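Local coordinates for protein periplasmic beta-glucosidase (Pseudomonas aeruginosa, PDB 6R5T) that probably hydrolyses terminal, non-reducing beta-D-glucosyl residues in the periplasm, releasing beta-D-glucose, and is held here in an inactive form with bound lactose, at residues 24-29 with 44-49; 254-259 with 285-290; 270-275 with 293-298. The protein carries 1 engineered substitution. All coordinates share one frame; numbering follows the deposited sequence.

How the contacts relate
Read from the N terminus, contact 1 comes first: the connection through helix 34-42 closes when strand 48-50 pairs with strand 24-26. It is complete before the other two begin. Contacts 2 and 3 then cross, their segments coming in the order 254-259, 270-275, 285-290 and 293-298, so each loop holds one end of the other. Contact 2 joins the turn after strand 251-253 to strand 286-287, and contact 3 crosses helices 271-281 and 291-301 outside the sheet. Strands 24-26 and 286-287 are neighbours, which brings contacts 1 and 2 side by side in the wall of the TIM barrel, while V259 packs on A274 and T275 where contact 2 meets contact 3.

Contact 1 (24-29 with 44-49); sequences RLVSVG and GKVGAI
The guanidinium of R24 has the carbonyl oxygen of K45 at its edge, close to its plane, and the CG2 methyl of V46 at a slant. NH1 sends K45 O a weak but straight bond, 3.3 Å with 174° at the hydrogen. The arm that brings the group there is fully stretched, CG anti to the backbone N (chi1 -173°), and its CD passes 3.2 Å from the same K45 O. The stronger partners of the guanidinium are acidic: D290 pairs with NE and D40 with NH1, so the long arginine reaches two carboxylates while its NH1 also touches the loop at K45. On the backbone, R24 O is shared by two donors, G47 N at 2.8 Å and A48 N at 3.1 Å, both in its carbonyl plane. G47 suits this bend because it has no CB to crowd that oxygen. Strands 24-26 and 48-50 thus run parallel as the ends of a beta-alpha-beta crossover through helix 34-42, two adjoining staves of the family 3 TIM barrel. V26 N continues the ladder to A48 O (3.1 Å), approaching 26° above the carbonyl plane, and CA-H...O contacts from L25 and I49 fill the intervals. On the inner face, L25 CD1 rests 3.7 Å from A48 CB, a small methyl that fits beside leucine and M285. On the other face, V26 CG2, in the crowded position between N and carbonyl carbon, meets V46 CG1 at 3.9 Å and I49 CD1 at 3.9 Å; V26 and I49 also touch L37 of the helix, where branched apolar chains suit a sheet-to-helix layer.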
ATOM      1  N   ARG A  24      23.805 -28.191   6.065  1.00 14.58           N
ATOM      2  CA  ARG A  24      24.307 -27.455   4.896  1.00 14.95           C
ATOM      3  C   ARG A  24      23.565 -27.896   3.651  1.00 15.31           C
ATOM      4  O   ARG A  24      23.610 -29.090   3.297  1.00 16.58           O
ATOM      5  CB  ARG A  24      25.797 -27.717   4.747  1.00 17.37           C
ATOM      6  CG  ARG A  24      26.434 -26.869   3.684  1.00 19.61           C
ATOM      7  CD  ARG A  24      27.931 -27.023   3.751  1.00 21.94           C
ATOM      8  NE  ARG A  24      28.599 -26.311   2.688  1.00 22.22           N
ATOM      9  CZ  ARG A  24      29.629 -26.764   1.987  1.00 28.05           C
ATOM     10  NH1 ARG A  24      30.112 -27.964   2.233  1.00 27.03           N
ATOM     11  NH2 ARG A  24      30.172 -26.022   1.032  1.00 26.09           N
ATOM     12  N   LEU A  25      22.853 -26.938   3.023  1.00 14.69           N
ATOM     13  CA  LEU A  25      22.101 -27.165   1.779  1.00 15.05           C
ATOM     14  C   LEU A  25      22.751 -26.328   0.686  1.00 15.71           C
ATOM     15  O   LEU A  25      22.813 -25.112   0.835  1.00 16.02           O
ATOM     16  CB  LEU A  25      20.664 -26.733   2.029  1.00 15.19           C
ATOM     17  CG  LEU A  25      19.774 -26.608   0.808  1.00 15.44           C
ATOM     18  CD1 LEU A  25      19.622 -27.939   0.128  1.00 17.01           C
ATOM     19  CD2 LEU A  25      18.388 -26.068   1.236  1.00 15.77           C
ATOM     20  N   VAL A  26      23.232 -26.970  -0.365  1.00 14.98           N
ATOM     21  CA  VAL A  26      24.029 -26.260  -1.395  1.00 16.56           C
ATOM     22  C   VAL A  26      23.619 -26.702  -2.790  1.00 16.79           C
ATOM     23  O   VAL A  26      23.037 -27.759  -2.959  1.00 17.79           O
ATOM     24  CB  VAL A  26      25.538 -26.477  -1.191  1.00 19.45           C
ATOM     25  CG1 VAL A  26      26.039 -25.749   0.019  1.00 21.20           C
ATOM     26  CG2 VAL A  26      25.856 -27.950  -1.103  1.00 22.52           C
ATOM     27  N   SER A  27      23.979 -25.872  -3.764  1.00 19.02           N
ATOM     28  CA  SER A  27      23.785 -26.172  -5.203  1.00 19.43           C
ATOM     29  C   SER A  27      25.152 -26.095  -5.882  1.00 19.47           C
ATOM     30  O   SER A  27      25.975 -25.279  -5.464  1.00 20.29           O
ATOM     31  CB  SER A  27      22.844 -25.209  -5.860  1.00 22.34           C
ATOM     32  OG  SER A  27      23.288 -23.877  -5.677  1.00 24.16           O
ATOM     33  N   VAL A  28      25.299 -26.809  -6.976  1.00 19.31           N
ATOM     34  CA  VAL A  28      26.486 -26.658  -7.860  1.00 21.57           C
ATOM     35  C   VAL A  28      26.406 -25.272  -8.493  1.00 22.62           C
ATOM     36  O   VAL A  28      25.343 -24.899  -9.014  1.00 22.24           O
ATOM     37  CB  VAL A  28      26.563 -27.744  -8.918  1.00 23.88           C
ATOM     38  CG1 VAL A  28      27.760 -27.521  -9.827  1.00 28.98           C
ATOM     39  CG2 VAL A  28      26.631 -29.096  -8.289  1.00 24.04           C
ATOM     40  N   GLY A  29      27.484 -24.534  -8.421  1.00 20.75           N
ATOM     41  CA  GLY A  29      27.525 -23.164  -8.955  1.00 25.52           C
ATOM     42  C   GLY A  29      28.911 -22.581  -8.843  1.00 26.01           C
ATOM     43  O   GLY A  29      29.831 -23.249  -8.365  1.00 26.92           O
ATOM     44  N   GLY A  44      31.445 -35.780   4.706  1.00 20.48           N
ATOM     45  CA  GLY A  44      30.291 -35.646   5.623  1.00 21.43           C
ATOM     46  C   GLY A  44      29.892 -34.187   5.859  1.00 21.19           C
ATOM     47  O   GLY A  44      29.184 -33.904   6.844  1.00 23.33           O
ATOM     48  N   LYS A  45      30.297 -33.261   4.983  1.00 18.70           N
ATOM     49  CA  LYS A  45      30.130 -31.816   5.224  1.00 19.74           C
ATOM     50  C   LYS A  45      28.934 -31.262   4.452  1.00 17.46           C
ATOM     51  O   LYS A  45      28.783 -30.052   4.477  1.00 19.87           O
ATOM     52  CB  LYS A  45      31.388 -31.056   4.815  1.00 24.02           C
ATOM     53  CG  LYS A  45      32.590 -31.426   5.670  1.00 27.93           C
ATOM     54  CD  LYS A  45      33.627 -30.366   5.799  1.00 38.70           C
ATOM     55  CE  LYS A  45      34.713 -30.455   4.761  1.00 46.07           C
ATOM     56  NZ  LYS A  45      35.936 -29.730   5.200  1.00 48.80           N
ATOM     57  N   VAL A  46      28.112 -32.104   3.861  1.00 17.09           N
ATOM     58  CA  VAL A  46      26.902 -31.644   3.102  1.00 18.13           C
ATOM     59  C   VAL A  46      25.687 -32.405   3.584  1.00 18.05           C
ATOM     60  O   VAL A  46      25.720 -33.627   3.634  1.00 18.68           O
ATOM     61  CB  VAL A  46      27.097 -31.829   1.593  1.00 18.01           C
ATOM     62  CG1 VAL A  46      25.854 -31.382   0.817  1.00 18.76           C
ATOM     63  CG2 VAL A  46      28.338 -31.116   1.109  1.00 20.80           C
ATOM     64  N   GLY A  47      24.568 -31.715   3.809  1.00 15.81           N
ATOM     65  CA  GLY A  47      23.337 -32.365   4.252  1.00 16.41           C
ATOM     66  C   GLY A  47      22.371 -32.589   3.101  1.00 16.49           C
ATOM     67  O   GLY A  47      21.651 -33.584   3.082  1.00 15.68           O
ATOM     68  N   ALA A  48      22.338 -31.657   2.135  1.00 15.26           N
ATOM     69  CA  ALA A  48      21.386 -31.751   1.032  1.00 15.62           C
ATOM     70  C   ALA A  48      21.806 -30.858  -0.107  1.00 14.51           C
ATOM     71  O   ALA A  48      22.629 -29.957   0.063  1.00 14.30           O
ATOM     72  CB  ALA A  48      20.017 -31.362   1.542  1.00 17.06           C
ATOM     73  N   ILE A  49      21.227 -31.168  -1.253  1.00 15.18           N
ATOM     74  CA  ILE A  49      21.566 -30.519  -2.522  1.00 14.77           C
ATOM     75  C   ILE A  49      20.268 -29.935  -3.048  1.00 15.30           C
ATOM     76  O   ILE A  49      19.219 -30.579  -2.915  1.00 14.53           O
ATOM     77  CB  ILE A  49      22.145 -31.555  -3.478  1.00 17.70           C
ATOM     78  CG1 ILE A  49      23.419 -32.180  -2.919  1.00 20.43           C
ATOM     79  CG2 ILE A  49      22.377 -30.962  -4.862  1.00 18.64           C
ATOM     80  CD1 ILE A  49      24.544 -31.248  -2.792  1.00 20.98           C
TER

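Contact 2 (254-259 with 285-290); sequences SNHGAV and MNMNDD. Engineered in segment 254-259: N255 (natural residue Asp). With BGC (beta-D-glucopyranose), chain C; GAL (beta-D-galactopyranose), chain B.
The hydroxyl of S254 is held by two bonds: OG accepts from M287 N at 2.9 Å, almost straight at 172°, and donates to N255 O at 2.9 Å, on a lone pair of that carbonyl. Serine suits the place because one short side chain can both take and give. N255 O also accepts from A258 N, closing a type II turn in which G257 has the positive phi that glycine tolerates best. Two backbone bonds complete the join, S254 N to M285 O at 2.8 Å and G257 N to M287 O at 3.2 Å. A water takes the N-H of V259 and lies within bonding distance of M287 O and, at 2.7 Å, of D289 OD2. D289 OD1 receives N286 ND2, approaching from 43° above the carboxylate plane, so the asparagine amide is fixed beside V259 CG2.

The turn forms one wall of the sugar pocket. The engineered N255 replaces an aspartate that is probably the nucleophile, as in other family 3 enzymes. N255 OD1 lies 3.3 Å from the glucose C5. The same oxygen accepts from H256 N. The H256 ring, with CG anti to the backbone N (chi1 -172°), has N288 CB over one face, 4.1 Å from the centroid, while its CD2 comes 3.7 Å from C1 of the galactose. The flexible chain of M287 bends at its sulfur and brings CE toward the glucose. M285 is backbone-bonded to T252 and N286 to L25, so strand 286-287 lies between strands 251-253 and 24-26 and closes the barrel; loop 288-290 leads into helix 291-301.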
ATOM      1  N   SER A 254      16.210 -22.184   5.516  1.00 16.24           N
ATOM      2  CA  SER A 254      16.419 -20.771   5.158  1.00 17.24           C
ATOM      3  C   SER A 254      16.233 -20.608   3.658  1.00 17.57           C
ATOM      4  O   SER A 254      16.364 -21.531   2.832  1.00 19.03           O
ATOM      5  CB  SER A 254      17.767 -20.283   5.577  1.00 19.09           C
ATOM      6  OG  SER A 254      18.698 -20.558   4.549  1.00 17.42           O
ATOM      7  N   ASN A 255      15.954 -19.382   3.288  1.00 19.60           N
ATOM      8  CA  ASN A 255      15.983 -19.024   1.880  1.00 20.12           C
ATOM      9  C   ASN A 255      17.425 -18.778   1.456  1.00 19.53           C
ATOM     10  O   ASN A 255      18.410 -18.859   2.252  1.00 19.36           O
ATOM     11  CB  ASN A 255      15.030 -17.841   1.695  1.00 22.42           C
ATOM     12  CG  ASN A 255      14.210 -17.929   0.445  1.00 26.62           C
ATOM     13  OD1 ASN A 255      14.798 -18.044  -0.622  1.00 26.07           O
ATOM     14  ND2 ASN A 255      12.871 -17.850   0.599  1.00 28.37           N
ATOM     15  N   HIS A 256      17.579 -18.387   0.231  1.00 20.60           N
ATOM     16  CA  HIS A 256      18.873 -18.460  -0.457  1.00 19.77           C
ATOM     17  C   HIS A 256      19.769 -17.297  -0.020  1.00 20.60           C
ATOM     18  O   HIS A 256      19.440 -16.158  -0.332  1.00 19.66           O
ATOM     19  CB  HIS A 256      18.560 -18.462  -1.941  1.00 22.76           C
ATOM     20  CG  HIS A 256      19.767 -18.714  -2.736  1.00 22.81           C
ATOM     21  ND1 HIS A 256      20.819 -17.821  -2.796  1.00 26.49           N
ATOM     22  CD2 HIS A 256      20.119 -19.792  -3.484  1.00 26.07           C
ATOM     23  CE1 HIS A 256      21.780 -18.343  -3.538  1.00 27.59           C
ATOM     24  NE2 HIS A 256      21.356 -19.527  -3.995  1.00 26.29           N
ATOM     25  N   GLY A 257      20.836 -17.526   0.768  1.00 18.70           N
ATOM     26  CA  GLY A 257      21.640 -16.424   1.300  1.00 17.51           C
ATOM     27  C   GLY A 257      20.922 -15.615   2.402  1.00 15.52           C
ATOM     28  O   GLY A 257      21.370 -14.540   2.746  1.00 16.89           O
ATOM     29  N   ALA A 258      19.798 -16.110   2.907  1.00 17.24           N
ATOM     30  CA  ALA A 258      18.946 -15.363   3.868  1.00 17.15           C
ATOM     31  C   ALA A 258      19.676 -15.125   5.196  1.00 17.08           C
ATOM     32  O   ALA A 258      19.468 -14.070   5.808  1.00 15.87           O
ATOM     33  CB  ALA A 258      17.673 -16.125   4.112  1.00 17.51           C
ATOM     34  N   VAL A 259      20.462 -16.089   5.671  1.00 16.53           N
ATOM     35  CA  VAL A 259      21.190 -15.870   6.951  1.00 15.08           C
ATOM     36  C   VAL A 259      22.151 -14.697   6.772  1.00 14.13           C
ATOM     37  O   VAL A 259      22.178 -13.758   7.576  1.00 16.51           O
ATOM     38  CB  VAL A 259      21.885 -17.150   7.440  1.00 14.68           C
ATOM     39  CG1 VAL A 259      22.681 -16.851   8.682  1.00 16.60           C
ATOM     40  CG2 VAL A 259      20.878 -18.284   7.647  1.00 14.97           C
ATOM     41  N   MET A 285      18.181 -25.418   8.540  1.00 16.68           N
ATOM     42  CA  MET A 285      19.060 -25.733   7.408  1.00 16.68           C
ATOM     43  C   MET A 285      19.378 -24.422   6.694  1.00 18.56           C
ATOM     44  O   MET A 285      18.481 -23.527   6.487  1.00 17.43           O
ATOM     45  CB  MET A 285      18.394 -26.801   6.538  1.00 17.74           C
ATOM     46  CG  MET A 285      19.018 -27.023   5.235  1.00 18.29           C
ATOM     47  SD  MET A 285      18.357 -28.633   4.607  1.00 19.94           S
ATOM     48  CE  MET A 285      19.756 -29.710   4.982  1.00 18.52           C
ATOM     49  N   ASN A 286      20.648 -24.261   6.386  1.00 16.62           N
ATOM     50  CA  ASN A 286      21.257 -23.030   5.836  1.00 17.10           C
ATOM     51  C   ASN A 286      21.490 -23.194   4.342  1.00 18.11           C
ATOM     52  O   ASN A 286      22.352 -24.002   3.930  1.00 17.95           O
ATOM     53  CB  ASN A 286      22.536 -22.800   6.633  1.00 19.07           C
ATOM     54  CG  ASN A 286      23.451 -21.685   6.193  1.00 20.10           C
ATOM     55  OD1 ASN A 286      24.682 -21.853   6.347  1.00 22.06           O
ATOM     56  ND2 ASN A 286      22.886 -20.571   5.732  1.00 17.14           N
ATOM     57  N   MET A 287      20.744 -22.431   3.549  1.00 18.08           N
ATOM     58  CA  MET A 287      20.825 -22.506   2.067  1.00 18.71           C
ATOM     59  C   MET A 287      21.942 -21.612   1.550  1.00 19.95           C
ATOM     60  O   MET A 287      21.898 -20.359   1.698  1.00 19.95           O
ATOM     61  CB  MET A 287      19.466 -22.184   1.434  1.00 19.78           C
ATOM     62  CG  MET A 287      19.387 -22.385  -0.039  1.00 22.80           C
ATOM     63  SD  MET A 287      17.633 -22.071  -0.535  1.00 26.85           S
ATOM     64  CE  MET A 287      17.380 -23.280  -1.825  1.00 27.97           C
ATOM     65  N   ASN A 288      22.909 -22.264   0.924  1.00 19.19           N
ATOM     66  CA  ASN A 288      23.979 -21.776   0.032  1.00 21.93           C
ATOM     67  C   ASN A 288      25.060 -20.919   0.697  1.00 19.51           C
ATOM     68  O   ASN A 288      26.172 -21.031   0.230  1.00 22.86           O
ATOM     69  CB  ASN A 288      23.379 -21.151  -1.219  1.00 27.75           C
ATOM     70  CG  ASN A 288      24.058 -21.715  -2.454  1.00 30.45           C
ATOM     71  OD1 ASN A 288      24.242 -22.938  -2.646  1.00 23.87           O
ATOM     72  ND2 ASN A 288      24.546 -20.786  -3.248  1.00 40.73           N
ATOM     73  N   ASP A 289      24.820 -20.068   1.708  1.00 19.14           N
ATOM     74  CA  ASP A 289      25.854 -19.067   2.098  1.00 19.49           C
ATOM     75  C   ASP A 289      26.940 -19.670   3.010  1.00 19.85           C
ATOM     76  O   ASP A 289      27.969 -19.001   3.211  1.00 18.45           O
ATOM     77  CB  ASP A 289      25.257 -17.771   2.645  1.00 21.19           C
ATOM     78  CG  ASP A 289      24.396 -17.944   3.859  1.00 23.55           C
ATOM     79  OD1 ASP A 289      24.762 -18.770   4.701  1.00 20.74           O
ATOM     80  OD2 ASP A 289      23.403 -17.163   3.980  1.00 20.07           O
ATOM     81  N   ASP A 290      26.736 -20.894   3.493  1.00 18.44           N
ATOM     82  CA  ASP A 290      27.698 -21.652   4.327  1.00 19.80           C
ATOM     83  C   ASP A 290      28.012 -20.973   5.650  1.00 18.52           C
ATOM     84  O   ASP A 290      28.972 -21.376   6.289  1.00 18.74           O
ATOM     85  CB  ASP A 290      28.973 -21.940   3.537  1.00 21.00           C
ATOM     86  CG  ASP A 290      28.769 -23.007   2.491  1.00 23.26           C
ATOM     87  OD1 ASP A 290      27.734 -23.694   2.509  1.00 22.45           O
ATOM     88  OD2 ASP A 290      29.655 -23.119   1.640  1.00 23.85           O
TER
HETATM   89  C2  BGC C   1      12.930 -20.760  -4.084  1.00 24.31           C
HETATM   90  C3  BGC C   1      14.455 -20.689  -3.865  1.00 26.51           C
HETATM   91  C4  BGC C   1      14.926 -19.399  -4.590  1.00 26.68           C
HETATM   92  C5  BGC C   1      14.206 -18.223  -3.907  1.00 26.59           C
HETATM   93  C6  BGC C   1      14.521 -16.889  -4.547  1.00 26.36           C
HETATM   94  C1  BGC C   1      12.282 -19.485  -3.531  1.00 23.39           C
HETATM   95  O1  BGC C   1      10.939 -19.599  -3.883  1.00 21.73           O
HETATM   96  O2  BGC C   1      12.301 -21.877  -3.465  1.00 23.90           O
HETATM   97  O3  BGC C   1      15.067 -21.833  -4.493  1.00 27.70           O
HETATM   98  O4  BGC C   1      16.346 -19.288  -4.400  1.00 27.37           O
HETATM   99  O5  BGC C   1      12.838 -18.334  -4.163  1.00 23.06           O
HETATM  100  O6  BGC C   1      13.848 -15.840  -3.841  1.00 24.20           O
HETATM  101  C1  GAL B   2      17.139 -19.255  -5.592  1.00 29.67           C
HETATM  102  C2  GAL B   2      17.031 -20.555  -6.413  1.00 34.60           C
HETATM  103  C3  GAL B   2      17.979 -20.436  -7.611  1.00 32.26           C
HETATM  104  C4  GAL B   2      17.575 -19.184  -8.425  1.00 31.55           C
HETATM  105  C5  GAL B   2      17.595 -17.961  -7.486  1.00 32.12           C
HETATM  106  C6  GAL B   2      17.075 -16.709  -8.182  1.00 30.95           C
HETATM  107  O2  GAL B   2      17.382 -21.657  -5.592  1.00 34.85           O
HETATM  108  O3  GAL B   2      17.814 -21.620  -8.418  1.00 27.40           O
HETATM  109  O4  GAL B   2      16.232 -19.457  -8.890  1.00 32.57           O
HETATM  110  O5  GAL B   2      16.695 -18.138  -6.336  1.00 31.86           O
HETATM  111  O6  GAL B   2      17.050 -15.615  -7.232  1.00 34.30           O
HETATM  112  O   HOH W   1      21.130 -18.663   4.207  1.00 20.01           O

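Contact 3 (270-275 with 293-298); sequences NERDAT and STWLPK
Helices 271-275 and 293-298 cross almost at right angles (-79°), their short axes 9.0 Å apart at closest approach, among the outer helices of the TIM barrel. N270 caps the first helix, its OD1 accepting D273 N at 2.8 Å. The second is kinked near P297, whose nitrogen has no hydrogen to offer the preceding turn. The space between the axes is bridged by W295, a residue with both a broad face and a polar edge. Over one face, R272 CB makes a CH-pi contact 4.0 Å from the six-membered ring centroid; over the opposite face lies T294 CG2. At the edge, NE1 donates to E271 OE1 at 3.1 Å along a nearly straight line (175°); the oxygen receives it on its anti lone pair, with the carboxylate 87° to the ring. R272, extended from CG to NE, crosses the indole at about a right angle, CD near CE3 and CZ3; beyond it K298 CB lies over one guanidinium face, toward its rim, and NH2 pairs with E304. T275 divides its branches between polar and apolar partners: OG1 donates to E271 O at 2.8 Å within its own helix, while CG2 meets L296 CD2 at 3.7 Å.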
ATOM      1  N   ASN A 270      27.843  -8.640  11.489  1.00 18.25           N
ATOM      2  CA  ASN A 270      28.821  -9.601  10.936  1.00 19.97           C
ATOM      3  C   ASN A 270      28.153 -10.954  10.748  1.00 18.92           C
ATOM      4  O   ASN A 270      27.050 -11.183  11.280  1.00 17.83           O
ATOM      5  CB  ASN A 270      30.072  -9.675  11.822  1.00 20.29           C
ATOM      6  CG  ASN A 270      29.721 -10.029  13.229  1.00 20.66           C
ATOM      7  OD1 ASN A 270      29.201 -11.100  13.494  1.00 19.67           O
ATOM      8  ND2 ASN A 270      29.874  -9.061  14.127  1.00 30.49           N
ATOM      9  N   GLU A 271      28.828 -11.856  10.059  1.00 18.38           N
ATOM     10  CA  GLU A 271      28.266 -13.187   9.726  1.00 19.31           C
ATOM     11  C   GLU A 271      28.100 -14.050  10.988  1.00 16.71           C
ATOM     12  O   GLU A 271      27.249 -14.911  11.038  1.00 17.21           O
ATOM     13  CB  GLU A 271      29.198 -13.886   8.750  1.00 19.10           C
ATOM     14  CG  GLU A 271      29.190 -13.285   7.382  1.00 21.54           C
ATOM     15  CD  GLU A 271      30.045 -14.094   6.428  1.00 26.43           C
ATOM     16  OE1 GLU A 271      30.633 -15.168   6.841  1.00 29.56           O
ATOM     17  OE2 GLU A 271      30.083 -13.700   5.296  1.00 28.44           O
ATOM     18  N   ARG A 272      28.988 -13.921  11.970  1.00 17.33           N
ATOM     19  CA  ARG A 272      28.924 -14.692  13.223  1.00 18.46           C
ATOM     20  C   ARG A 272      27.609 -14.395  13.946  1.00 17.40           C
ATOM     21  O   ARG A 272      26.916 -15.301  14.372  1.00 17.27           O
ATOM     22  CB  ARG A 272      30.129 -14.284  14.066  1.00 22.10           C
ATOM     23  CG  ARG A 272      30.253 -14.990  15.391  1.00 27.67           C
ATOM     24  CD  ARG A 272      31.576 -14.577  16.041  1.00 27.23           C
ATOM     25  NE  ARG A 272      31.686 -15.341  17.261  1.00 29.84           N
ATOM     26  CZ  ARG A 272      32.808 -15.921  17.721  1.00 32.35           C
ATOM     27  NH1 ARG A 272      33.969 -15.803  17.079  1.00 30.04           N
ATOM     28  NH2 ARG A 272      32.735 -16.605  18.853  1.00 33.29           N
ATOM     29  N   ASP A 273      27.312 -13.109  14.101  1.00 17.92           N
ATOM     30  CA  ASP A 273      26.067 -12.687  14.806  1.00 19.32           C
ATOM     31  C   ASP A 273      24.863 -13.081  13.948  1.00 18.12           C
ATOM     32  O   ASP A 273      23.875 -13.514  14.514  1.00 16.38           O
ATOM     33  CB  ASP A 273      26.111 -11.194  15.113  1.00 22.55           C
ATOM     34  CG  ASP A 273      27.148 -10.840  16.167  1.00 26.77           C
ATOM     35  OD1 ASP A 273      27.600 -11.770  16.902  1.00 29.48           O
ATOM     36  OD2 ASP A 273      27.534  -9.648  16.233  1.00 25.96           O
ATOM     37  N   ALA A 274      24.950 -13.006  12.623  1.00 15.53           N
ATOM     38  CA  ALA A 274      23.811 -13.441  11.784  1.00 15.26           C
ATOM     39  C   ALA A 274      23.510 -14.925  11.998  1.00 15.94           C
ATOM     40  O   ALA A 274      22.325 -15.354  12.157  1.00 14.76           O
ATOM     41  CB  ALA A 274      24.092 -13.120  10.350  1.00 15.19           C
ATOM     42  N   THR A 275      24.573 -15.750  12.056  1.00 15.23           N
ATOM     43  CA  THR A 275      24.408 -17.198  12.227  1.00 14.64           C
ATOM     44  C   THR A 275      23.721 -17.490  13.574  1.00 14.31           C
ATOM     45  O   THR A 275      22.798 -18.331  13.653  1.00 15.41           O
ATOM     46  CB  THR A 275      25.796 -17.859  12.163  1.00 14.13           C
ATOM     47  OG1 THR A 275      26.377 -17.592  10.886  1.00 16.19           O
ATOM     48  CG2 THR A 275      25.680 -19.339  12.393  1.00 14.13           C
ATOM     49  N   SER A 293      28.195 -23.672   8.661  1.00 17.63           N
ATOM     50  CA  SER A 293      29.442 -24.463   8.709  1.00 19.57           C
ATOM     51  C   SER A 293      30.613 -23.584   9.133  1.00 20.39           C
ATOM     52  O   SER A 293      31.527 -24.088   9.794  1.00 21.24           O
ATOM     53  CB  SER A 293      29.694 -25.090   7.390  1.00 20.98           C
ATOM     54  OG  SER A 293      28.729 -26.111   7.135  1.00 23.89           O
ATOM     55  N   THR A 294      30.617 -22.308   8.767  1.00 19.58           N
ATOM     56  CA  THR A 294      31.749 -21.393   9.063  1.00 19.53           C
ATOM     57  C   THR A 294      31.724 -20.994  10.539  1.00 20.16           C
ATOM     58  O   THR A 294      32.786 -20.856  11.150  1.00 20.55           O
ATOM     59  CB  THR A 294      31.698 -20.160   8.151  1.00 21.41           C
ATOM     60  OG1 THR A 294      31.689 -20.593   6.785  1.00 19.37           O
ATOM     61  CG2 THR A 294      32.818 -19.174   8.431  1.00 20.84           C
ATOM     62  N   TRP A 295      30.546 -20.766  11.134  1.00 17.49           N
ATOM     63  CA  TRP A 295      30.467 -20.053  12.420  1.00 17.32           C
ATOM     64  C   TRP A 295      29.885 -20.879  13.557  1.00 16.12           C
ATOM     65  O   TRP A 295      30.107 -20.488  14.697  1.00 17.07           O
ATOM     66  CB  TRP A 295      29.667 -18.739  12.279  1.00 16.31           C
ATOM     67  CG  TRP A 295      30.394 -17.805  11.396  1.00 16.93           C
ATOM     68  CD1 TRP A 295      30.077 -17.492  10.120  1.00 18.38           C
ATOM     69  CD2 TRP A 295      31.604 -17.081  11.696  1.00 19.34           C
ATOM     70  NE1 TRP A 295      30.956 -16.577   9.628  1.00 18.89           N
ATOM     71  CE2 TRP A 295      31.914 -16.319  10.554  1.00 19.66           C
ATOM     72  CE3 TRP A 295      32.431 -16.972  12.817  1.00 20.57           C
ATOM     73  CZ2 TRP A 295      33.035 -15.483  10.477  1.00 21.24           C
ATOM     74  CZ3 TRP A 295      33.537 -16.128  12.739  1.00 21.22           C
ATOM     75  CH2 TRP A 295      33.827 -15.409  11.588  1.00 22.70           C
ATOM     76  N   LEU A 296      29.125 -21.938  13.344  1.00 15.80           N
ATOM     77  CA  LEU A 296      28.487 -22.614  14.502  1.00 15.33           C
ATOM     78  C   LEU A 296      29.531 -23.160  15.483  1.00 16.48           C
ATOM     79  O   LEU A 296      29.270 -23.081  16.674  1.00 17.89           O
ATOM     80  CB  LEU A 296      27.522 -23.721  14.055  1.00 16.23           C
ATOM     81  CG  LEU A 296      26.188 -23.212  13.456  1.00 16.67           C
ATOM     82  CD1 LEU A 296      25.385 -24.355  12.909  1.00 17.12           C
ATOM     83  CD2 LEU A 296      25.365 -22.412  14.446  1.00 18.63           C
ATOM     84  N   PRO A 297      30.658 -23.740  15.027  1.00 18.13           N
ATOM     85  CA  PRO A 297      31.638 -24.256  16.006  1.00 19.80           C
ATOM     86  C   PRO A 297      32.182 -23.154  16.922  1.00 18.92           C
ATOM     87  O   PRO A 297      32.216 -23.374  18.185  1.00 20.27           O
ATOM     88  CB  PRO A 297      32.721 -24.903  15.118  1.00 21.26           C
ATOM     89  CG  PRO A 297      31.978 -25.242  13.821  1.00 21.86           C
ATOM     90  CD  PRO A 297      31.016 -24.070  13.650  1.00 19.49           C
ATOM     91  N   LYS A 298      32.515 -22.001  16.336  1.00 17.48           N
ATOM     92  CA  LYS A 298      33.032 -20.835  17.108  1.00 19.03           C
ATOM     93  C   LYS A 298      31.962 -20.355  18.070  1.00 18.96           C
ATOM     94  O   LYS A 298      32.267 -20.052  19.250  1.00 20.30           O
ATOM     95  CB  LYS A 298      33.558 -19.750  16.175  1.00 21.16           C
ATOM     96  CG  LYS A 298      34.964 -20.047  15.656  1.00 24.98           C
ATOM     97  CD  LYS A 298      35.473 -18.992  14.697  1.00 28.13           C
ATOM     98  CE  LYS A 298      36.846 -19.287  14.125  1.00 33.63           C
ATOM     99  NZ  LYS A 298      37.246 -18.233  13.170  1.00 38.80           N
TER